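Local coordinates for protein 4-alpha-glucanotransferase (Corynebacterium glutamicum, PDB 5B68) that is an amylomaltase, or disproportionating enzyme, a 4-alpha-glucanotransferase built on a TIM-barrel fold with an N-terminal beta-sandwich domain, at residues 291-303 against 351-363. Sequence-based numbering, arbitrary orientation.
Sequences AAKLQVLRAIFEM and ELTMFYMWLQWLC
The ring of F301 is a knob dropped into a hollow walled by E351, M354, F355 and W358, on successive turns of helix 349-376. A trans chi1 (-180°) swings the ring away from the F301 backbone N and across to the opposing helix: CZ lies 3.7 Å from F355 N, and F355 CA sits over one ring face, a CH-pi contact 4.0 Å from the centroid. F355 turns its own edge to the F301 ring in an edge-to-face pair, planes at 79°, while M354 CG meets the F301 rim in plane. W358 completes the aromatic cluster; its indole takes F301 CD1 on one face, 3.6 Å from W358 CD2, and L362 CD1 on the other. A turn earlier, L297 is the second knob, among F355, W358, L359 and L362: its CD1 meets L359 CD2 at 3.9 Å, its CD2 meets L362 CD1 at 3.8 Å, and its CB rests against F355 CE1. W358 CZ3 lies 3.4 Å from L297 O, with I300 CG2 at the indole edge. R298 CG approaches the F355 ring obliquely. No hydrogen bond joins the segments, whose axes cross at 103°, 11.0 Å apart. Helix 261-277 packs on 291-303 through A292 and V296, and helix 307-338 on 351-363 through L352, Y356 and M357. All four helices belong to the helical insertion between barrel strands 215-218 and 382-387.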
loop_
_atom_site.group_PDB
_atom_site.type_symbol
_atom_site.label_atom_id
_atom_site.label_comp_id
_atom_site.label_asym_id
_atom_site.label_seq_id
_atom_site.Cartn_x
_atom_site.Cartn_y
_atom_site.Cartn_z
ATOM N N ALA A 291 -4.579 23.538 -7.268
ATOM C CA ALA A 291 -4.449 24.515 -8.357
ATOM C C ALA A 291 -3.617 25.701 -7.924
ATOM O O ALA A 291 -2.751 26.142 -8.645
ATOM C CB ALA A 291 -5.822 24.948 -8.878
ATOM N N ALA A 292 -3.848 26.201 -6.716
ATOM C CA ALA A 292 -3.075 27.324 -6.220
ATOM C C ALA A 292 -1.597 27.007 -5.937
ATOM O O ALA A 292 -0.683 27.758 -6.296
ATOM C CB ALA A 292 -3.765 27.889 -4.981
ATOM N N LYS A 293 -1.331 25.842 -5.308
ATOM C CA LYS A 293 0.049 25.435 -5.158
ATOM C C LYS A 293 0.772 25.283 -6.520
ATOM O O LYS A 293 1.900 25.666 -6.651
ATOM C CB LYS A 293 0.135 24.130 -4.357
ATOM C CG LYS A 293 -0.189 24.332 -2.854
ATOM C CD LYS A 293 0.144 23.094 -2.026
ATOM C CE LYS A 293 -0.257 23.289 -0.525
ATOM N NZ LYS A 293 0.335 22.216 0.309
ATOM N N LEU A 294 0.093 24.669 -7.473
ATOM C CA LEU A 294 0.725 24.385 -8.785
ATOM C C LEU A 294 1.126 25.711 -9.451
ATOM O O LEU A 294 2.219 25.861 -10.010
ATOM C CB LEU A 294 -0.187 23.564 -9.664
ATOM C CG LEU A 294 -0.291 22.092 -9.259
ATOM C CD1 LEU A 294 -1.537 21.390 -9.752
ATOM C CD2 LEU A 294 1.003 21.397 -9.663
ATOM N N GLN A 295 0.261 26.705 -9.314
ATOM C CA GLN A 295 0.557 28.017 -9.837
ATOM C C GLN A 295 1.795 28.638 -9.202
ATOM O O GLN A 295 2.641 29.207 -9.880
ATOM C CB GLN A 295 -0.639 28.936 -9.660
ATOM C CG GLN A 295 -0.348 30.341 -10.134
ATOM C CD GLN A 295 -1.599 31.181 -10.103
ATOM O OE1 GLN A 295 -1.958 31.808 -11.103
ATOM N NE2 GLN A 295 -2.309 31.149 -8.968
ATOM N N VAL A 296 1.928 28.531 -7.884
ATOM C CA VAL A 296 3.107 29.016 -7.247
ATOM C C VAL A 296 4.341 28.204 -7.643
ATOM O O VAL A 296 5.435 28.777 -7.836
ATOM C CB VAL A 296 2.959 28.947 -5.685
ATOM C CG1 VAL A 296 4.252 29.313 -4.999
ATOM C CG2 VAL A 296 1.772 29.822 -5.270
ATOM N N LEU A 297 4.164 26.855 -7.733
ATOM C CA LEU A 297 5.325 25.980 -8.030
ATOM C C LEU A 297 5.867 26.338 -9.433
ATOM O O LEU A 297 7.070 26.419 -9.602
ATOM C CB LEU A 297 4.929 24.533 -7.961
ATOM C CG LEU A 297 4.799 24.107 -6.497
ATOM C CD1 LEU A 297 3.855 22.913 -6.397
ATOM C CD2 LEU A 297 6.209 23.792 -5.949
ATOM N N ARG A 298 4.954 26.684 -10.335
ATOM C CA ARG A 298 5.325 27.110 -11.699
ATOM C C ARG A 298 6.174 28.362 -11.634
ATOM O O ARG A 298 7.193 28.445 -12.328
ATOM C CB ARG A 298 4.098 27.254 -12.619
ATOM C CG ARG A 298 3.558 25.925 -13.090
ATOM C CD ARG A 298 2.511 26.103 -14.157
ATOM N NE ARG A 298 1.288 26.661 -13.612
ATOM C CZ ARG A 298 0.217 25.970 -13.194
ATOM N NH1 ARG A 298 0.184 24.640 -13.214
ATOM N NH2 ARG A 298 -0.839 26.643 -12.754
ATOM N N ALA A 299 5.837 29.303 -10.759
ATOM C CA ALA A 299 6.725 30.455 -10.539
ATOM C C ALA A 299 8.061 30.127 -9.891
ATOM O O ALA A 299 9.107 30.647 -10.273
ATOM C CB ALA A 299 5.982 31.553 -9.776
ATOM N N ILE A 300 8.089 29.248 -8.888
ATOM C CA ILE A 300 9.383 29.017 -8.244
ATOM C C ILE A 300 10.300 28.231 -9.185
ATOM O O ILE A 300 11.535 28.268 -9.038
ATOM C CB ILE A 300 9.183 28.199 -6.943
ATOM C CG1 ILE A 300 8.354 29.003 -5.916
ATOM C CG2 ILE A 300 10.517 27.774 -6.335
ATOM C CD1 ILE A 300 7.672 28.164 -4.856
ATOM N N PHE A 301 9.685 27.448 -10.097
ATOM C CA PHE A 301 10.462 26.607 -11.027
ATOM C C PHE A 301 11.400 27.458 -11.881
ATOM O O PHE A 301 12.507 26.994 -12.266
ATOM C CB PHE A 301 9.541 25.816 -11.907
ATOM C CG PHE A 301 10.251 24.899 -12.907
ATOM C CD1 PHE A 301 11.095 23.875 -12.472
ATOM C CD2 PHE A 301 10.028 25.045 -14.284
ATOM C CE1 PHE A 301 11.703 23.029 -13.386
ATOM C CE2 PHE A 301 10.626 24.183 -15.207
ATOM C CZ PHE A 301 11.454 23.177 -14.761
ATOM N N GLU A 302 10.962 28.693 -12.164
ATOM C CA GLU A 302 11.815 29.677 -12.897
ATOM C C GLU A 302 13.048 30.163 -12.157
ATOM O O GLU A 302 13.939 30.738 -12.774
ATOM C CB GLU A 302 11.007 30.904 -13.297
ATOM C CG GLU A 302 9.835 30.678 -14.221
ATOM C CD GLU A 302 10.198 30.019 -15.552
ATOM O OE1 GLU A 302 9.473 29.083 -15.954
ATOM O OE2 GLU A 302 11.204 30.426 -16.195
ATOM N N MET A 303 13.101 30.019 -10.834
ATOM C CA MET A 303 14.205 30.571 -10.071
ATOM C C MET A 303 15.430 29.732 -10.257
ATOM O O MET A 303 15.323 28.512 -10.329
ATOM C CB MET A 303 13.895 30.593 -8.573
ATOM C CG MET A 303 12.741 31.477 -8.162
ATOM S SD MET A 303 13.087 33.251 -8.508
ATOM C CE MET A 303 12.025 33.400 -9.922
ATOM N N GLU A 351 10.190 20.924 -21.225
ATOM C CA GLU A 351 10.195 21.770 -20.040
ATOM C C GLU A 351 9.113 21.325 -19.040
ATOM O O GLU A 351 9.420 21.333 -17.859
ATOM C CB GLU A 351 9.947 23.249 -20.418
ATOM C CG GLU A 351 9.896 24.152 -19.212
ATOM C CD GLU A 351 9.970 25.617 -19.568
ATOM O OE1 GLU A 351 8.940 26.139 -20.014
ATOM O OE2 GLU A 351 11.064 26.194 -19.373
ATOM N N LEU A 352 7.909 21.013 -19.525
ATOM C CA LEU A 352 6.825 20.514 -18.680
ATOM C C LEU A 352 7.247 19.214 -18.009
ATOM O O LEU A 352 6.959 19.012 -16.830
ATOM C CB LEU A 352 5.540 20.248 -19.449
ATOM C CG LEU A 352 4.591 21.389 -19.740
ATOM C CD1 LEU A 352 3.460 20.850 -20.567
ATOM C CD2 LEU A 352 4.072 21.986 -18.405
ATOM N N THR A 353 7.907 18.322 -18.763
ATOM C CA THR A 353 8.421 17.064 -18.193
ATOM C C THR A 353 9.385 17.368 -17.046
ATOM O O THR A 353 9.330 16.779 -15.935
ATOM C CB THR A 353 9.053 16.168 -19.300
ATOM O OG1 THR A 353 8.054 15.748 -20.230
ATOM C CG2 THR A 353 9.764 14.963 -18.674
ATOM N N MET A 354 10.256 18.331 -17.260
ATOM C CA MET A 354 11.248 18.693 -16.282
ATOM C C MET A 354 10.601 19.230 -14.992
ATOM O O MET A 354 11.096 18.970 -13.901
ATOM C CB MET A 354 12.206 19.707 -16.843
ATOM C CG MET A 354 13.348 20.030 -15.916
ATOM S SD MET A 354 14.427 18.674 -15.431
ATOM C CE MET A 354 15.433 18.487 -16.909
ATOM N N PHE A 355 9.543 20.034 -15.184
ATOM C CA PHE A 355 8.752 20.578 -14.062
ATOM C C PHE A 355 8.177 19.439 -13.223
ATOM O O PHE A 355 8.273 19.503 -11.984
ATOM C CB PHE A 355 7.621 21.412 -14.587
ATOM C CG PHE A 355 6.635 21.842 -13.514
ATOM C CD1 PHE A 355 6.968 22.864 -12.627
ATOM C CD2 PHE A 355 5.383 21.256 -13.471
ATOM C CE1 PHE A 355 6.045 23.267 -11.657
ATOM C CE2 PHE A 355 4.469 21.674 -12.530
ATOM C CZ PHE A 355 4.830 22.686 -11.631
ATOM N N TYR A 356 7.639 18.406 -13.864
ATOM C CA TYR A 356 7.070 17.288 -13.057
ATOM C C TYR A 356 8.144 16.460 -12.402
ATOM O O TYR A 356 7.953 15.927 -11.270
ATOM C CB TYR A 356 6.051 16.497 -13.856
ATOM C CG TYR A 356 4.820 17.279 -14.154
ATOM C CD1 TYR A 356 3.898 17.536 -13.145
ATOM C CD2 TYR A 356 4.565 17.822 -15.455
ATOM C CE1 TYR A 356 2.758 18.273 -13.372
ATOM C CE2 TYR A 356 3.413 18.548 -15.698
ATOM C CZ TYR A 356 2.500 18.773 -14.638
ATOM O OH TYR A 356 1.319 19.468 -14.826
ATOM N N MET A 357 9.316 16.383 -13.010
ATOM C CA MET A 357 10.482 15.749 -12.357
ATOM C C MET A 357 10.892 16.510 -11.116
ATOM O O MET A 357 11.144 15.944 -9.996
ATOM C CB MET A 357 11.641 15.585 -13.343
ATOM C CG MET A 357 11.288 14.638 -14.488
ATOM S SD MET A 357 12.598 14.685 -15.790
ATOM C CE MET A 357 13.826 13.751 -14.948
ATOM N N TRP A 358 10.884 17.833 -11.247
ATOM C CA TRP A 358 11.317 18.697 -10.191
ATOM C C TRP A 358 10.358 18.604 -9.011
ATOM O O TRP A 358 10.831 18.582 -7.863
ATOM C CB TRP A 358 11.432 20.126 -10.762
ATOM C CG TRP A 358 11.738 21.224 -9.814
ATOM C CD1 TRP A 358 12.905 21.511 -9.296
ATOM C CD2 TRP A 358 10.810 22.202 -9.345
ATOM N NE1 TRP A 358 12.812 22.653 -8.504
ATOM C CE2 TRP A 358 11.510 23.080 -8.535
ATOM C CE3 TRP A 358 9.449 22.424 -9.567
ATOM C CZ2 TRP A 358 10.901 24.171 -7.880
ATOM C CZ3 TRP A 358 8.835 23.546 -8.936
ATOM C CH2 TRP A 358 9.582 24.384 -8.090
ATOM N N LEU A 359 9.042 18.555 -9.278
ATOM C CA LEU A 359 8.064 18.322 -8.170
ATOM C C LEU A 359 8.372 17.054 -7.363
ATOM O O LEU A 359 8.275 17.075 -6.154
ATOM C CB LEU A 359 6.653 18.169 -8.685
ATOM C CG LEU A 359 6.071 19.441 -9.314
ATOM C CD1 LEU A 359 4.617 19.265 -9.718
ATOM C CD2 LEU A 359 6.241 20.634 -8.393
ATOM N N GLN A 360 8.761 15.957 -8.040
ATOM C CA GLN A 360 9.186 14.759 -7.301
ATOM C C GLN A 360 10.401 14.980 -6.460
ATOM O O GLN A 360 10.485 14.417 -5.366
ATOM C CB GLN A 360 9.328 13.566 -8.267
ATOM C CG GLN A 360 8.031 13.174 -8.899
ATOM C CD GLN A 360 7.036 12.788 -7.857
ATOM O OE1 GLN A 360 7.314 11.916 -7.007
ATOM N NE2 GLN A 360 5.867 13.386 -7.905
ATOM N N TRP A 361 11.374 15.766 -6.926
ATOM C CA TRP A 361 12.585 16.059 -6.160
ATOM C C TRP A 361 12.203 16.852 -4.864
ATOM O O TRP A 361 12.701 16.547 -3.751
ATOM C CB TRP A 361 13.614 16.862 -7.033
ATOM C CG TRP A 361 14.773 17.337 -6.304
ATOM C CD1 TRP A 361 15.724 16.599 -5.630
ATOM C CD2 TRP A 361 15.186 18.703 -6.173
ATOM N NE1 TRP A 361 16.667 17.400 -5.086
ATOM C CE2 TRP A 361 16.395 18.701 -5.451
ATOM C CE3 TRP A 361 14.648 19.924 -6.620
ATOM C CZ2 TRP A 361 17.061 19.889 -5.111
ATOM C CZ3 TRP A 361 15.354 21.083 -6.347
ATOM C CH2 TRP A 361 16.503 21.059 -5.556
ATOM N N LEU A 362 11.250 17.772 -4.998
ATOM C CA LEU A 362 10.786 18.558 -3.872
ATOM C C LEU A 362 10.087 17.621 -2.881
ATOM O O LEU A 362 10.283 17.782 -1.639
ATOM C CB LEU A 362 9.780 19.626 -4.309
ATOM C CG LEU A 362 10.420 20.718 -5.241
ATOM C CD1 LEU A 362 9.277 21.619 -5.584
ATOM C CD2 LEU A 362 11.561 21.513 -4.677
ATOM N N CYS A 363 9.250 16.735 -3.400
ATOM C CA CYS A 363 8.530 15.778 -2.512
ATOM C C CYS A 363 9.591 14.942 -1.781
ATOM O O CYS A 363 9.500 14.693 -0.555
ATOM C CB CYS A 363 7.615 14.871 -3.297
ATOM S SG CYS A 363 6.141 15.618 -3.934
#